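Local coordinates for glucose dehydrogenase (PDB 7CDY), which is a calcium-containing beta-propeller protein of the glucose/sorbosone dehydrogenase family, built from antiparallel sheets arranged around a central axis, at residues Y55-P69 with S120-D132. Numbering follows the deposited sequence.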
loop_
_atom_site.group_PDB
_atom_site.type_symbol
_atom_site.label_atom_id
_atom_site.label_comp_id
_atom_site.label_asym_id
_atom_site.label_seq_id
_atom_site.Cartn_x
_atom_site.Cartn_y
_atom_site.Cartn_z
ATOM N N TYR A 55 10.119 -6.172 -12.341
ATOM C CA TYR A 55 9.418 -5.892 -13.590
ATOM C C TYR A 55 9.073 -4.410 -13.559
ATOM O O TYR A 55 8.063 -4.000 -12.979
ATOM C CB TYR A 55 8.176 -6.773 -13.660
ATOM C CG TYR A 55 7.317 -6.665 -14.894
ATOM C CD1 TYR A 55 7.630 -7.365 -16.050
ATOM C CD2 TYR A 55 6.149 -5.908 -14.877
ATOM C CE1 TYR A 55 6.813 -7.290 -17.170
ATOM C CE2 TYR A 55 5.331 -5.834 -15.985
ATOM C CZ TYR A 55 5.671 -6.521 -17.119
ATOM O OH TYR A 55 4.840 -6.434 -18.215
ATOM N N ALA A 56 9.935 -3.598 -14.160
ATOM C CA ALA A 56 9.813 -2.142 -14.087
ATOM C C ALA A 56 9.103 -1.605 -15.326
ATOM O O ALA A 56 9.656 -0.820 -16.106
ATOM C CB ALA A 56 11.194 -1.516 -13.920
ATOM N N GLU A 57 7.863 -2.026 -15.484
ATOM C CA GLU A 57 7.018 -1.608 -16.624
ATOM C C GLU A 57 5.677 -1.105 -16.078
ATOM O O GLU A 57 5.184 -1.651 -15.118
ATOM C CB GLU A 57 6.709 -2.787 -17.546
ATOM C CG GLU A 57 7.921 -3.393 -18.238
ATOM C CD GLU A 57 8.441 -2.685 -19.482
ATOM O OE1 GLU A 57 8.354 -1.484 -19.518
ATOM O OE2 GLU A 57 8.944 -3.337 -20.337
ATOM N N GLY A 58 5.136 -0.046 -16.693
ATOM C CA GLY A 58 3.840 0.510 -16.259
ATOM C C GLY A 58 3.851 0.957 -14.803
ATOM O O GLY A 58 4.630 1.809 -14.470
ATOM N N GLN A 59 2.927 0.412 -14.013
ATOM C CA GLN A 59 2.825 0.718 -12.562
ATOM C C GLN A 59 3.701 -0.246 -11.752
ATOM O O GLN A 59 3.686 -0.139 -10.547
ATOM C CB GLN A 59 1.384 0.545 -12.045
ATOM C CG GLN A 59 0.234 0.943 -12.974
ATOM C CD GLN A 59 -1.163 0.816 -12.384
ATOM O OE1 GLN A 59 -1.516 -0.145 -11.716
ATOM N NE2 GLN A 59 -1.992 1.812 -12.648
ATOM N N GLY A 60 4.423 -1.172 -12.386
ATOM C CA GLY A 60 5.199 -2.119 -11.623
ATOM C C GLY A 60 6.635 -1.693 -11.398
ATOM O O GLY A 60 7.181 -0.825 -12.076
ATOM N N GLY A 61 7.257 -2.345 -10.428
ATOM C CA GLY A 61 8.675 -2.189 -10.164
ATOM C C GLY A 61 8.960 -2.570 -8.730
ATOM O O GLY A 61 8.364 -3.520 -8.208
ATOM N N LEU A 62 9.850 -1.835 -8.073
ATOM C CA LEU A 62 10.072 -2.030 -6.651
ATOM C C LEU A 62 9.037 -1.199 -5.913
ATOM O O LEU A 62 8.906 0.005 -6.177
ATOM C CB LEU A 62 11.489 -1.606 -6.256
ATOM C CG LEU A 62 11.843 -1.791 -4.781
ATOM C CD1 LEU A 62 11.779 -3.266 -4.397
ATOM C CD2 LEU A 62 13.238 -1.242 -4.514
ATOM N N LEU A 63 8.270 -1.852 -5.036
ATOM C CA LEU A 63 7.093 -1.254 -4.421
ATOM C C LEU A 63 7.331 -0.976 -2.936
ATOM O O LEU A 63 8.033 -0.015 -2.610
ATOM C CB LEU A 63 5.837 -2.084 -4.716
ATOM C CG LEU A 63 5.627 -2.327 -6.223
ATOM C CD1 LEU A 63 4.510 -3.332 -6.473
ATOM C CD2 LEU A 63 5.375 -1.034 -7.010
ATOM N N GLU A 64 6.765 -1.766 -2.021
ATOM C CA GLU A 64 6.826 -1.432 -0.601
ATOM C C GLU A 64 8.158 -1.829 0.022
ATOM O O GLU A 64 8.719 -2.880 -0.296
ATOM C CB GLU A 64 5.703 -2.147 0.167
ATOM C CG GLU A 64 5.428 -1.596 1.571
ATOM C CD GLU A 64 4.430 -0.462 1.552
ATOM O OE1 GLU A 64 4.692 0.574 0.894
ATOM O OE2 GLU A 64 3.355 -0.600 2.177
ATOM N N VAL A 65 8.624 -1.011 0.966
ATOM C CA VAL A 65 9.673 -1.389 1.907
ATOM C C VAL A 65 9.079 -1.346 3.308
ATOM O O VAL A 65 8.425 -0.368 3.687
ATOM C CB VAL A 65 10.927 -0.499 1.776
ATOM C CG1 VAL A 65 10.617 0.996 1.966
ATOM C CG2 VAL A 65 12.005 -0.954 2.757
ATOM N N LEU A 66 9.279 -2.420 4.073
ATOM C CA LEU A 66 8.722 -2.521 5.420
ATOM C C LEU A 66 9.688 -3.257 6.341
ATOM O O LEU A 66 9.788 -4.496 6.293
ATOM C CB LEU A 66 7.351 -3.195 5.406
ATOM C CG LEU A 66 6.644 -3.343 6.759
ATOM C CD1 LEU A 66 6.599 -2.023 7.498
ATOM C CD2 LEU A 66 5.228 -3.898 6.594
ATOM N N PRO A 67 10.401 -2.533 7.194
ATOM C CA PRO A 67 11.180 -3.187 8.248
ATOM C C PRO A 67 10.283 -4.047 9.118
ATOM O O PRO A 67 9.110 -3.746 9.346
ATOM C CB PRO A 67 11.746 -2.010 9.046
ATOM C CG PRO A 67 11.752 -0.864 8.062
ATOM C CD PRO A 67 10.544 -1.076 7.220
ATOM N N ALA A 68 10.838 -5.158 9.580
ATOM C CA ALA A 68 10.107 -5.997 10.515
ATOM C C ALA A 68 9.825 -5.216 11.799
ATOM O O ALA A 68 10.564 -4.281 12.146
ATOM C CB ALA A 68 10.933 -7.241 10.849
ATOM N N PRO A 69 8.766 -5.577 12.535
ATOM C CA PRO A 69 8.508 -4.892 13.810
ATOM C C PRO A 69 9.703 -4.924 14.744
ATOM O O PRO A 69 9.942 -3.950 15.472
ATOM C CB PRO A 69 7.300 -5.648 14.386
ATOM C CG PRO A 69 6.625 -6.257 13.189
ATOM C CD PRO A 69 7.722 -6.570 12.208
ATOM N N SER A 120 -0.397 -9.845 -14.907
ATOM C CA SER A 120 -0.234 -8.435 -15.220
ATOM C C SER A 120 0.707 -8.214 -16.397
ATOM O O SER A 120 1.691 -8.936 -16.577
ATOM C CB SER A 120 0.330 -7.684 -14.010
ATOM O OG SER A 120 0.414 -6.297 -14.270
ATOM N N VAL A 121 0.410 -7.175 -17.179
ATOM C CA VAL A 121 1.339 -6.627 -18.160
ATOM C C VAL A 121 1.741 -5.203 -17.798
ATOM O O VAL A 121 2.190 -4.436 -18.659
ATOM C CB VAL A 121 0.821 -6.742 -19.606
ATOM C CG1 VAL A 121 0.573 -8.202 -19.958
ATOM C CG2 VAL A 121 -0.442 -5.919 -19.787
ATOM N N GLY A 122 1.587 -4.831 -16.532
ATOM C CA GLY A 122 2.016 -3.526 -16.075
ATOM C C GLY A 122 1.100 -2.847 -15.077
ATOM O O GLY A 122 1.506 -1.880 -14.430
ATOM N N ASN A 123 -0.129 -3.337 -14.928
ATOM C CA ASN A 123 -1.106 -2.675 -14.075
ATOM C C ASN A 123 -1.577 -3.553 -12.914
ATOM O O ASN A 123 -1.571 -4.787 -12.991
ATOM C CB ASN A 123 -2.322 -2.193 -14.891
ATOM C CG ASN A 123 -1.976 -1.036 -15.811
ATOM O OD1 ASN A 123 -1.703 0.076 -15.353
ATOM N ND2 ASN A 123 -1.970 -1.295 -17.112
ATOM N N HIS A 124 -1.967 -2.886 -11.825
ATOM C CA HIS A 124 -2.748 -3.467 -10.720
ATOM C C HIS A 124 -1.995 -4.572 -9.976
ATOM O O HIS A 124 -2.458 -5.711 -9.840
ATOM C CB HIS A 124 -4.132 -3.937 -11.170
ATOM C CG HIS A 124 -5.019 -2.829 -11.645
ATOM N ND1 HIS A 124 -6.347 -3.033 -11.942
ATOM C CD2 HIS A 124 -4.785 -1.510 -11.852
ATOM C CE1 HIS A 124 -6.895 -1.895 -12.334
ATOM N NE2 HIS A 124 -5.968 -0.953 -12.286
ATOM N N PHE A 125 -0.816 -4.207 -9.472
ATOM C CA PHE A 125 -0.065 -5.079 -8.584
ATOM C C PHE A 125 -0.509 -4.950 -7.135
ATOM O O PHE A 125 -0.242 -5.852 -6.335
ATOM C CB PHE A 125 1.429 -4.757 -8.704
ATOM C CG PHE A 125 2.010 -5.106 -10.052
ATOM C CD1 PHE A 125 2.309 -6.428 -10.353
ATOM C CD2 PHE A 125 2.223 -4.135 -11.032
ATOM C CE1 PHE A 125 2.826 -6.782 -11.584
ATOM C CE2 PHE A 125 2.733 -4.490 -12.282
ATOM C CZ PHE A 125 3.045 -5.808 -12.549
ATOM N N GLY A 126 -1.170 -3.855 -6.773
ATOM C CA GLY A 126 -1.319 -3.559 -5.354
ATOM C C GLY A 126 0.056 -3.315 -4.764
ATOM O O GLY A 126 0.844 -2.508 -5.278
ATOM N N GLY A 127 0.388 -4.027 -3.693
ATOM C CA GLY A 127 1.754 -4.046 -3.196
ATOM C C GLY A 127 1.947 -3.517 -1.795
ATOM O O GLY A 127 3.045 -3.685 -1.240
ATOM N N LYS A 128 0.954 -2.884 -1.187
ATOM C CA LYS A 128 1.150 -2.383 0.166
ATOM C C LYS A 128 1.231 -3.532 1.170
ATOM O O LYS A 128 0.644 -4.605 0.981
ATOM C CB LYS A 128 0.037 -1.411 0.569
ATOM C CG LYS A 128 -0.111 -0.144 -0.311
ATOM C CD LYS A 128 1.175 0.634 -0.508
ATOM C CE LYS A 128 1.367 1.749 0.499
ATOM N NZ LYS A 128 2.668 2.454 0.263
ATOM N N LEU A 129 1.982 -3.289 2.240
ATOM C CA LEU A 129 2.224 -4.266 3.297
ATOM C C LEU A 129 1.929 -3.615 4.638
ATOM O O LEU A 129 2.120 -2.406 4.804
ATOM C CB LEU A 129 3.697 -4.681 3.330
ATOM C CG LEU A 129 4.272 -5.240 2.038
ATOM C CD1 LEU A 129 5.762 -5.486 2.195
ATOM C CD2 LEU A 129 3.576 -6.530 1.623
ATOM N N ALA A 130 1.508 -4.422 5.619
ATOM C CA ALA A 130 1.339 -3.909 6.971
ATOM C C ALA A 130 1.342 -5.065 7.959
ATOM O O ALA A 130 0.750 -6.117 7.694
ATOM C CB ALA A 130 0.021 -3.131 7.112
ATOM N N PHE A 131 1.973 -4.847 9.107
ATOM C CA PHE A 131 1.898 -5.809 10.195
ATOM C C PHE A 131 0.737 -5.461 11.125
ATOM O O PHE A 131 0.417 -4.293 11.344
ATOM C CB PHE A 131 3.221 -5.845 10.972
ATOM C CG PHE A 131 4.313 -6.599 10.267
ATOM C CD1 PHE A 131 4.358 -7.984 10.325
ATOM C CD2 PHE A 131 5.292 -5.936 9.538
ATOM C CE1 PHE A 131 5.349 -8.684 9.661
ATOM C CE2 PHE A 131 6.289 -6.644 8.891
ATOM C CZ PHE A 131 6.311 -8.016 8.947
ATOM N N ASP A 132 0.091 -6.493 11.664
ATOM C CA ASP A 132 -0.902 -6.274 12.709
ATOM C C ASP A 132 -0.231 -6.325 14.088
ATOM O O ASP A 132 0.988 -6.448 14.202
ATOM C CB ASP A 132 -2.114 -7.197 12.525
ATOM C CG ASP A 132 -1.861 -8.643 12.966
ATOM O OD1 ASP A 132 -0.773 -8.980 13.452
ATOM O OD2 ASP A 132 -2.798 -9.454 12.802
HETATM O O HOH W 1 4.516 -4.115 -20.209
HETATM O O HOH W 2 -0.319 -1.413 -9.534
#
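Tyr55 lays the edge of its ring along the backbone of Val121 and Gly122, with CE2 3.9 Å from Gly122 N, while its CD2 meets Phe125 CZ. Water 1 links its OH to Val121 O. Next comes the type II' turn from Glu57 to Gly60, which brings the chain against Gly122: Gln59 N donates to Gly122 O over 2.7 Å, in the carbonyl plane. The Gln59 side chain, extended beyond CG, passes at about a right angle to that of Asn123, and its OE1 takes a nearly straight bond from His124 N (2.8 Å). Water 2 gives a second bond to OE1 and receives one from Phe125 N, so the amide oxygen is gripped twice. Gly60 CA packs 3.5 Å from Phe125 CE2, and Leu63 CD1 reaches Phe125 CB.

The pairing illustrates how the innermost strands of neighbouring beta-propeller blades are joined through side chains: the axes of strands 62-67 and 129-131 run 20° from parallel and come within 7.8 Å, the two strands exchanging no backbone hydrogen bonds with each other. A buried carboxylate spans the gap. Bent at chi2 (88°), Glu64 forms a salt bridge with Lys128 NZ (2.8 Å) through the syn lone pair of OE1, while OE2 accepts from Leu129 N, which approaches on the anti side but out of the carboxylate plane. Ser16 also bonds OE1 and Arg323 also pairs with OE2; Lys128 has a second acidic partner in Glu321. This network would probably stabilise the ionised carboxylate.

Farther on, contact turns apolar. Leu66 CD2 fits between Leu129 CB and Phe131 CD2, the latter 3.6 Å away. Finally, Pro69 places CD above the centre of the Phe131 ring, a CH-pi contact 12° off the ring normal.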